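Local coordinates for protein photosystem II stability/assembly factor HCF136, chloroplastic (Cyanidioschyzon merolae, PDB 5OJ3) that is probably essential for photosystem II biogenesis, acting in assembly of an early intermediate that contains D2 and cytochrome b559, at residues Ala307-Arg312 and Ile328-Arg333; Trp181-Pro186 and Leu213-Leu218. All blocks are in the same frame, centred on the assembly; numbering follows the deposited sequence.

Overall arrangement
Both contacts belong to a single seven-bladed beta-propeller ring built round a central pore, and they lie on opposite sides of the chain's centre. Interaction 1 has its centre about 17 Å from that point and interaction 2 about 12 Å. Their centres are 27 Å apart and their nearest atoms about 12 Å apart, so neither touches the other. Each bridges successive blades by a different means. In interaction 2 the second strand of one blade faces the innermost strand of the next, 212-219. In interaction 1 the connection leaving strand 304-307 packs on 328-332, the second strand of the following blade. Along the chain, interaction 2 closes before interaction 1 opens.

Interaction 1: Ala307-Arg312 and Ile328-Arg333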
ATOM      1  N   ALA A 307       9.978 -15.111  -9.804  1.00 41.54           N
ATOM      2  CA  ALA A 307       9.550 -14.966 -11.189  1.00 52.61           C
ATOM      3  C   ALA A 307       8.040 -14.786 -11.279  1.00 52.94           C
ATOM      4  O   ALA A 307       7.273 -15.423 -10.548  1.00 50.25           O
ATOM      5  CB  ALA A 307       9.980 -16.183 -12.008  1.00 47.61           C
ATOM      6  N   ARG A 308       7.615 -13.891 -12.166  1.00 53.82           N
ATOM      7  CA  ARG A 308       6.197 -13.708 -12.410  1.00 57.56           C
ATOM      8  C   ARG A 308       5.623 -14.930 -13.121  1.00 62.01           C
ATOM      9  O   ARG A 308       6.340 -15.749 -13.703  1.00 61.25           O
ATOM     10  CB  ARG A 308       5.958 -12.425 -13.216  1.00 58.63           C
ATOM     11  CG  ARG A 308       6.681 -12.342 -14.561  1.00 63.78           C
ATOM     12  CD  ARG A 308       6.319 -11.053 -15.297  1.00 65.02           C
ATOM     13  NE  ARG A 308       7.376 -10.619 -16.207  1.00 50.81           N
ATOM     14  CZ  ARG A 308       7.474 -10.992 -17.479  1.00 54.75           C
ATOM     15  NH1 ARG A 308       6.569 -11.808 -18.002  1.00 70.33           N
ATOM     16  NH2 ARG A 308       8.473 -10.548 -18.227  1.00 57.38           N
ATOM     17  N   SER A 309       4.299 -15.039 -13.065  1.00 67.43           N
ATOM     18  CA  SER A 309       3.575 -16.186 -13.593  1.00 71.57           C
ATOM     19  C   SER A 309       2.781 -15.825 -14.838  1.00 75.07           C
ATOM     20  O   SER A 309       1.823 -16.517 -15.182  1.00 77.47           O
ATOM     21  CB  SER A 309       2.645 -16.765 -12.529  1.00 71.40           C
ATOM     22  OG  SER A 309       1.707 -15.795 -12.096  1.00 70.94           O
ATOM     23  N   THR A 310       3.163 -14.766 -15.530  1.00 74.73           N
ATOM     24  CA  THR A 310       2.355 -14.289 -16.632  1.00 78.10           C
ATOM     25  C   THR A 310       3.144 -14.145 -17.914  1.00 77.96           C
ATOM     26  O   THR A 310       4.374 -14.053 -17.929  1.00 76.21           O
ATOM     27  CB  THR A 310       1.719 -12.926 -16.332  1.00 79.52           C
ATOM     28  OG1 THR A 310       2.716 -12.027 -15.790  1.00 80.67           O
ATOM     29  CG2 THR A 310       0.572 -13.102 -15.363  1.00 77.16           C
ATOM     30  N   SER A 311       2.363 -14.100 -18.992  1.00 81.24           N
ATOM     31  CA  SER A 311       2.865 -13.528 -20.227  1.00 85.30           C
ATOM     32  C   SER A 311       3.251 -12.074 -19.997  1.00 81.47           C
ATOM     33  O   SER A 311       4.390 -11.656 -20.236  1.00 81.39           O
ATOM     34  CB  SER A 311       1.787 -13.621 -21.288  1.00 91.80           C
ATOM     35  OG  SER A 311       0.535 -13.195 -20.749  1.00 90.99           O
ATOM     36  N   ARG A 312       2.285 -11.278 -19.573  1.00 77.84           N
ATOM     37  CA  ARG A 312       2.395  -9.833 -19.366  1.00 74.71           C
ATOM     38  C   ARG A 312       3.105  -9.494 -18.054  1.00 69.27           C
ATOM     39  O   ARG A 312       3.500 -10.371 -17.293  1.00 67.91           O
ATOM     40  CB  ARG A 312       1.005  -9.202 -19.387  1.00 75.70           C
ATOM     41  CG  ARG A 312       0.373  -9.376 -20.757  1.00 83.12           C
ATOM     42  CD  ARG A 312      -0.937  -8.662 -20.844  1.00 86.08           C
ATOM     43  NE  ARG A 312      -0.979  -7.929 -22.093  1.00 91.21           N
ATOM     44  CZ  ARG A 312      -0.279  -6.824 -22.331  1.00 91.81           C
ATOM     45  NH1 ARG A 312       0.525  -6.309 -21.408  1.00 88.37           N
ATOM     46  NH2 ARG A 312      -0.350  -6.242 -23.505  1.00 96.08           N
ATOM     47  N   ILE A 328      -0.988 -14.081  -1.545  1.00 39.20           N
ATOM     48  CA  ILE A 328      -0.622 -12.871  -2.270  1.00 38.44           C
ATOM     49  C   ILE A 328      -1.611 -12.684  -3.410  1.00 38.01           C
ATOM     50  O   ILE A 328      -2.042 -13.661  -4.032  1.00 38.17           O
ATOM     51  CB  ILE A 328       0.817 -12.951  -2.827  1.00 40.86           C
ATOM     52  CG1 ILE A 328       1.808 -13.342  -1.731  1.00 42.00           C
ATOM     53  CG2 ILE A 328       1.220 -11.646  -3.485  1.00 39.69           C
ATOM     54  CD1 ILE A 328       3.152 -13.790  -2.268  1.00 41.69           C
ATOM     55  N   TRP A 329      -1.966 -11.433  -3.684  1.00 38.06           N
ATOM     56  CA  TRP A 329      -2.693 -11.072  -4.890  1.00 39.69           C
ATOM     57  C   TRP A 329      -1.776 -10.262  -5.795  1.00 39.66           C
ATOM     58  O   TRP A 329      -0.856  -9.584  -5.331  1.00 38.65           O
ATOM     59  CB  TRP A 329      -3.958 -10.265  -4.575  1.00 39.65           C
ATOM     60  CG  TRP A 329      -3.696  -8.953  -3.892  1.00 38.67           C
ATOM     61  CD1 TRP A 329      -3.712  -8.711  -2.549  1.00 38.53           C
ATOM     62  CD2 TRP A 329      -3.376  -7.703  -4.519  1.00 39.85           C
ATOM     63  NE1 TRP A 329      -3.426  -7.390  -2.302  1.00 39.82           N
ATOM     64  CE2 TRP A 329      -3.213  -6.751  -3.494  1.00 39.42           C
ATOM     65  CE3 TRP A 329      -3.210  -7.298  -5.848  1.00 41.14           C
ATOM     66  CZ2 TRP A 329      -2.894  -5.419  -3.756  1.00 38.92           C
ATOM     67  CZ3 TRP A 329      -2.891  -5.976  -6.105  1.00 40.24           C
ATOM     68  CH2 TRP A 329      -2.737  -5.053  -5.064  1.00 39.48           C
ATOM     69  N   GLU A 330      -2.031 -10.340  -7.096  1.00 44.14           N
ATOM     70  CA  GLU A 330      -1.267  -9.575  -8.067  1.00 46.23           C
ATOM     71  C   GLU A 330      -2.214  -9.028  -9.121  1.00 48.79           C
ATOM     72  O   GLU A 330      -3.274  -9.602  -9.389  1.00 50.16           O
ATOM     73  CB  GLU A 330      -0.168 -10.414  -8.733  1.00 47.05           C
ATOM     74  CG  GLU A 330      -0.676 -11.473  -9.693  1.00 51.93           C
ATOM     75  CD  GLU A 330       0.449 -12.302 -10.277  1.00 57.63           C
ATOM     76  OE1 GLU A 330       1.609 -12.114  -9.852  1.00 58.18           O
ATOM     77  OE2 GLU A 330       0.177 -13.148 -11.154  1.00 62.37           O
ATOM     78  N   THR A 331      -1.820  -7.907  -9.709  1.00 46.68           N
ATOM     79  CA  THR A 331      -2.559  -7.293 -10.797  1.00 47.51           C
ATOM     80  C   THR A 331      -1.664  -7.222 -12.020  1.00 49.61           C
ATOM     81  O   THR A 331      -0.556  -6.683 -11.955  1.00 48.33           O
ATOM     82  CB  THR A 331      -3.018  -5.883 -10.426  1.00 44.42           C
ATOM     83  OG1 THR A 331      -4.168  -5.954  -9.575  1.00 44.97           O
ATOM     84  CG2 THR A 331      -3.345  -5.092 -11.679  1.00 54.12           C
ATOM     85  N   ILE A 332      -2.139  -7.763 -13.114  1.00 54.47           N
ATOM     86  CA  ILE A 332      -1.368  -7.807 -14.343  1.00 57.03           C
ATOM     87  C   ILE A 332      -1.835  -6.644 -15.209  1.00 60.31           C
ATOM     88  O   ILE A 332      -3.002  -6.233 -15.147  1.00 53.42           O
ATOM     89  CB  ILE A 332      -1.558  -9.172 -15.035  1.00 58.06           C
ATOM     90  CG1 ILE A 332      -1.302 -10.341 -14.066  1.00 56.30           C
ATOM     91  CG2 ILE A 332      -0.610  -9.320 -16.172  1.00 52.49           C
ATOM     92  CD1 ILE A 332      -0.024 -10.244 -13.236  1.00 52.70           C
ATOM     93  N   ARG A 333      -0.936  -6.094 -16.025  1.00 60.72           N
ATOM     94  CA  ARG A 333      -1.353  -4.994 -16.884  1.00 65.73           C
ATOM     95  C   ARG A 333      -2.360  -5.475 -17.919  1.00 69.03           C
ATOM     96  O   ARG A 333      -2.277  -6.597 -18.424  1.00 69.65           O
ATOM     97  CB  ARG A 333      -0.157  -4.292 -17.530  1.00 69.69           C
ATOM     98  CG  ARG A 333       0.582  -3.472 -16.493  1.00 70.41           C
ATOM     99  CD  ARG A 333       1.667  -2.533 -16.965  1.00 75.44           C
ATOM    100  NE  ARG A 333       2.921  -3.171 -17.337  1.00 77.25           N
ATOM    101  CZ  ARG A 333       4.100  -2.569 -17.221  1.00 78.83           C
ATOM    102  NH1 ARG A 333       4.165  -1.346 -16.719  1.00 79.22           N
ATOM    103  NH2 ARG A 333       5.212  -3.192 -17.575  1.00 79.59           N
TER
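Thr-310 and Ile-332 meet tip to tip, and this apolar encounter is the middle of the contact. The threonine methyl CG2, set anti to its own carbonyl carbon, lies 3.6 Å from Ile-332 CG1 and equally close to the CD1 methyl. Turned this way, Thr-310 sends OG1 in the other direction, along its own loop, where it donates to the carbonyl O of Arg-312; the donor stands 36° out of the carbonyl plane rather than on a lone pair. The other branch of the isoleucine, CG2, is anti to the backbone N and meets Arg-312 CB at 3.6 Å, so Ile-332 is gripped through both its branches. In propeller terms, 307-312 is the link from the outer strand 304-307 of one blade to the inner strand 314-319 of the next, and it passes over strand 328-332 of that following blade. One residue back in the loop and two back on the strand, Ser-309 meets Glu-330, which rises toward the loop with its chain extended beyond CG. Glu-330 OE2 comes within 3.2 Å of Ser-309 OG, but the angle is too poor for a hydrogen bond; Phe-354 and Met-356 touch both side chains. At the opposite end, Arg-312 bends at chi3 (134°) and lays CD 3.5 Å from the carbonyl O of Arg-333. The two arginines are exposed, and Arg-312 NH1 stays 5.7 Å from Arg-333 NE.

Interaction 2: Trp181-Pro186 and Leu213-Leu218; sequences WVIGKP and LLVTAL
Ile-183 and Val-215 lie alongside, pointing opposite ways, and interleave two strands that run antiparallel (173°) with axes 7.3 Å apart. The packing here is close, and Trp-181, Ile-183 and Val-215 are buried. Ile-183 CG2 comes 3.7 Å from Val-215 CB, while CD1, carried outward by an extended chi2 (-168°), rests against the backbone, 3.5 Å from Leu-214 N. Val-215 in turn places CG1 3.8 Å from Trp-181 CB. Beyond it, the indole lies obliquely against Ala-217, with CD1 3.7 Å from the Ala-217 CB methyl. These contacts are van der Waals in kind, as expected of facing sheets rather than neighbouring strands of one sheet. Though Ile-183 meets their backbone, Leu-213 and Leu-214 point their side chains away; they sit across from the single residue Val-226, forming a classic beta bulge. The loose part is Lys-185 and the cis-proline Pro-186, exposed and not reaching 213-218; Lys-185 has a long, weak ion pair with Glu-211. Strand 179-185 sits second in its blade, between 169-176, whose Asn-172 touches both Ile-183 and Val-215, and 188-192, whose Met-189 packs on Trp-181 and Ile-183; strand 275-277 of the blade after 212-219 meets Leu-213.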
ATOM      1  N   TRP A 181       3.122   8.837  12.171  1.00 48.11           N
ATOM      2  CA  TRP A 181       4.261   9.141  11.315  1.00 46.71           C
ATOM      3  C   TRP A 181       3.763   9.440   9.907  1.00 45.76           C
ATOM      4  O   TRP A 181       2.918   8.711   9.378  1.00 41.88           O
ATOM      5  CB  TRP A 181       5.256   7.973  11.268  1.00 46.89           C
ATOM      6  CG  TRP A 181       5.839   7.582  12.595  1.00 47.47           C
ATOM      7  CD1 TRP A 181       5.197   6.949  13.619  1.00 47.69           C
ATOM      8  CD2 TRP A 181       7.195   7.768  13.026  1.00 49.35           C
ATOM      9  NE1 TRP A 181       6.062   6.741  14.665  1.00 48.24           N
ATOM     10  CE2 TRP A 181       7.295   7.236  14.326  1.00 48.74           C
ATOM     11  CE3 TRP A 181       8.330   8.339  12.441  1.00 51.89           C
ATOM     12  CZ2 TRP A 181       8.485   7.256  15.052  1.00 48.98           C
ATOM     13  CZ3 TRP A 181       9.511   8.359  13.165  1.00 51.26           C
ATOM     14  CH2 TRP A 181       9.579   7.819  14.455  1.00 49.70           C
ATOM     15  N   VAL A 182       4.288  10.507   9.304  1.00 48.19           N
ATOM     16  CA  VAL A 182       3.950  10.909   7.943  1.00 50.02           C
ATOM     17  C   VAL A 182       5.240  11.066   7.151  1.00 54.96           C
ATOM     18  O   VAL A 182       6.253  11.529   7.688  1.00 58.45           O
ATOM     19  CB  VAL A 182       3.143  12.227   7.913  1.00 50.45           C
ATOM     20  CG1 VAL A 182       2.419  12.390   6.584  1.00 51.14           C
ATOM     21  CG2 VAL A 182       2.157  12.279   9.061  1.00 51.18           C
ATOM     22  N   ILE A 183       5.211  10.671   5.876  1.00 57.77           N
ATOM     23  CA  ILE A 183       6.319  10.926   4.967  1.00 62.36           C
ATOM     24  C   ILE A 183       5.765  11.517   3.677  1.00 68.80           C
ATOM     25  O   ILE A 183       4.581  11.386   3.361  1.00 68.44           O
ATOM     26  CB  ILE A 183       7.165   9.667   4.662  1.00 57.91           C
ATOM     27  CG1 ILE A 183       6.428   8.720   3.713  1.00 55.52           C
ATOM     28  CG2 ILE A 183       7.559   8.952   5.945  1.00 55.87           C
ATOM     29  CD1 ILE A 183       7.076   7.357   3.605  1.00 41.51           C
ATOM     30  N   GLY A 184       6.647  12.179   2.926  1.00 76.01           N
ATOM     31  CA  GLY A 184       6.243  12.859   1.715  1.00 79.37           C
ATOM     32  C   GLY A 184       7.358  12.916   0.691  1.00 83.31           C
ATOM     33  O   GLY A 184       8.466  12.427   0.919  1.00 84.10           O
ATOM     34  N   LYS A 185       7.046  13.527  -0.454  1.00 79.75           N
ATOM     35  CA  LYS A 185       7.989  13.719  -1.546  1.00 77.38           C
ATOM     36  C   LYS A 185       8.062  15.193  -1.922  1.00 76.85           C
ATOM     37  O   LYS A 185       7.019  15.850  -2.043  1.00 72.94           O
ATOM     38  CB  LYS A 185       7.592  12.896  -2.781  1.00 76.11           C
ATOM     39  CG  LYS A 185       8.095  13.472  -4.099  1.00 77.84           C
ATOM     40  CD  LYS A 185       7.831  12.537  -5.268  1.00 75.99           C
ATOM     41  CE  LYS A 185       8.651  11.262  -5.154  1.00 73.56           C
ATOM     42  NZ  LYS A 185       8.390  10.363  -6.312  1.00 72.95           N
ATOM     43  N   PRO A 186       9.275  15.756  -2.104  1.00 80.12           N
ATOM     44  CA  PRO A 186      10.636  15.278  -1.826  1.00 81.08           C
ATOM     45  C   PRO A 186      10.832  14.759  -0.398  1.00 78.53           C
ATOM     46  O   PRO A 186       9.969  15.021   0.440  1.00 76.52           O
ATOM     47  CB  PRO A 186      11.479  16.530  -2.074  1.00 83.71           C
ATOM     48  CG  PRO A 186      10.785  17.182  -3.201  1.00 85.51           C
ATOM     49  CD  PRO A 186       9.305  16.953  -2.964  1.00 83.53           C
ATOM     50  N   LEU A 213       9.423   5.774   1.038  1.00 38.48           N
ATOM     51  CA  LEU A 213       8.294   5.215   0.311  1.00 36.90           C
ATOM     52  C   LEU A 213       7.207   4.663   1.216  1.00 35.51           C
ATOM     53  O   LEU A 213       6.028   4.750   0.864  1.00 33.36           O
ATOM     54  CB  LEU A 213       8.773   4.103  -0.635  1.00 33.88           C
ATOM     55  CG  LEU A 213       7.763   3.546  -1.637  1.00 32.21           C
ATOM     56  CD1 LEU A 213       7.161   4.670  -2.461  1.00 32.37           C
ATOM     57  CD2 LEU A 213       8.427   2.523  -2.539  1.00 30.84           C
ATOM     58  N   LEU A 214       7.566   4.110   2.371  1.00 36.60           N
ATOM     59  CA  LEU A 214       6.588   3.529   3.282  1.00 37.44           C
ATOM     60  C   LEU A 214       7.122   3.639   4.700  1.00 37.53           C
ATOM     61  O   LEU A 214       8.227   3.169   4.984  1.00 37.62           O
ATOM     62  CB  LEU A 214       6.311   2.065   2.928  1.00 37.63           C
ATOM     63  CG  LEU A 214       5.241   1.342   3.747  1.00 35.74           C
ATOM     64  CD1 LEU A 214       3.881   1.994   3.548  1.00 37.09           C
ATOM     65  CD2 LEU A 214       5.193  -0.135   3.384  1.00 33.77           C
ATOM     66  N   VAL A 215       6.348   4.265   5.579  1.00 37.46           N
ATOM     67  CA  VAL A 215       6.637   4.266   7.007  1.00 37.27           C
ATOM     68  C   VAL A 215       5.545   3.468   7.704  1.00 35.00           C
ATOM     69  O   VAL A 215       4.391   3.432   7.259  1.00 34.19           O
ATOM     70  CB  VAL A 215       6.754   5.695   7.589  1.00 38.31           C
ATOM     71  CG1 VAL A 215       5.382   6.282   7.895  1.00 37.82           C
ATOM     72  CG2 VAL A 215       7.629   5.690   8.837  1.00 38.74           C
ATOM     73  N   THR A 216       5.925   2.794   8.786  1.00 35.20           N
ATOM     74  CA  THR A 216       5.004   1.944   9.533  1.00 36.77           C
ATOM     75  C   THR A 216       5.301   2.111  11.014  1.00 40.00           C
ATOM     76  O   THR A 216       6.419   1.833  11.459  1.00 42.01           O
ATOM     77  CB  THR A 216       5.138   0.472   9.121  1.00 36.02           C
ATOM     78  OG1 THR A 216       5.374   0.382   7.710  1.00 36.19           O
ATOM     79  CG2 THR A 216       3.871  -0.295   9.468  1.00 32.58           C
ATOM     80  N   ALA A 217       4.307   2.567  11.771  1.00 40.41           N
ATOM     81  CA  ALA A 217       4.486   2.806  13.195  1.00 39.57           C
ATOM     82  C   ALA A 217       4.441   1.485  13.954  1.00 38.68           C
ATOM     83  O   ALA A 217       3.493   0.707  13.808  1.00 35.97           O
ATOM     84  CB  ALA A 217       3.413   3.763  13.711  1.00 42.00           C
ATOM     85  N   LEU A 218       5.471   1.238  14.769  1.00 38.94           N
ATOM     86  CA  LEU A 218       5.646  -0.046  15.435  1.00 40.32           C
ATOM     87  C   LEU A 218       5.353  -0.017  16.925  1.00 39.46           C
ATOM     88  O   LEU A 218       5.167  -1.083  17.521  1.00 40.10           O
ATOM     89  CB  LEU A 218       7.083  -0.552  15.250  1.00 41.62           C
ATOM     90  CG  LEU A 218       7.641  -0.767  13.843  1.00 43.94           C
ATOM     91  CD1 LEU A 218       8.827  -1.712  13.911  1.00 45.23           C
ATOM     92  CD2 LEU A 218       6.576  -1.310  12.902  1.00 35.61           C
TER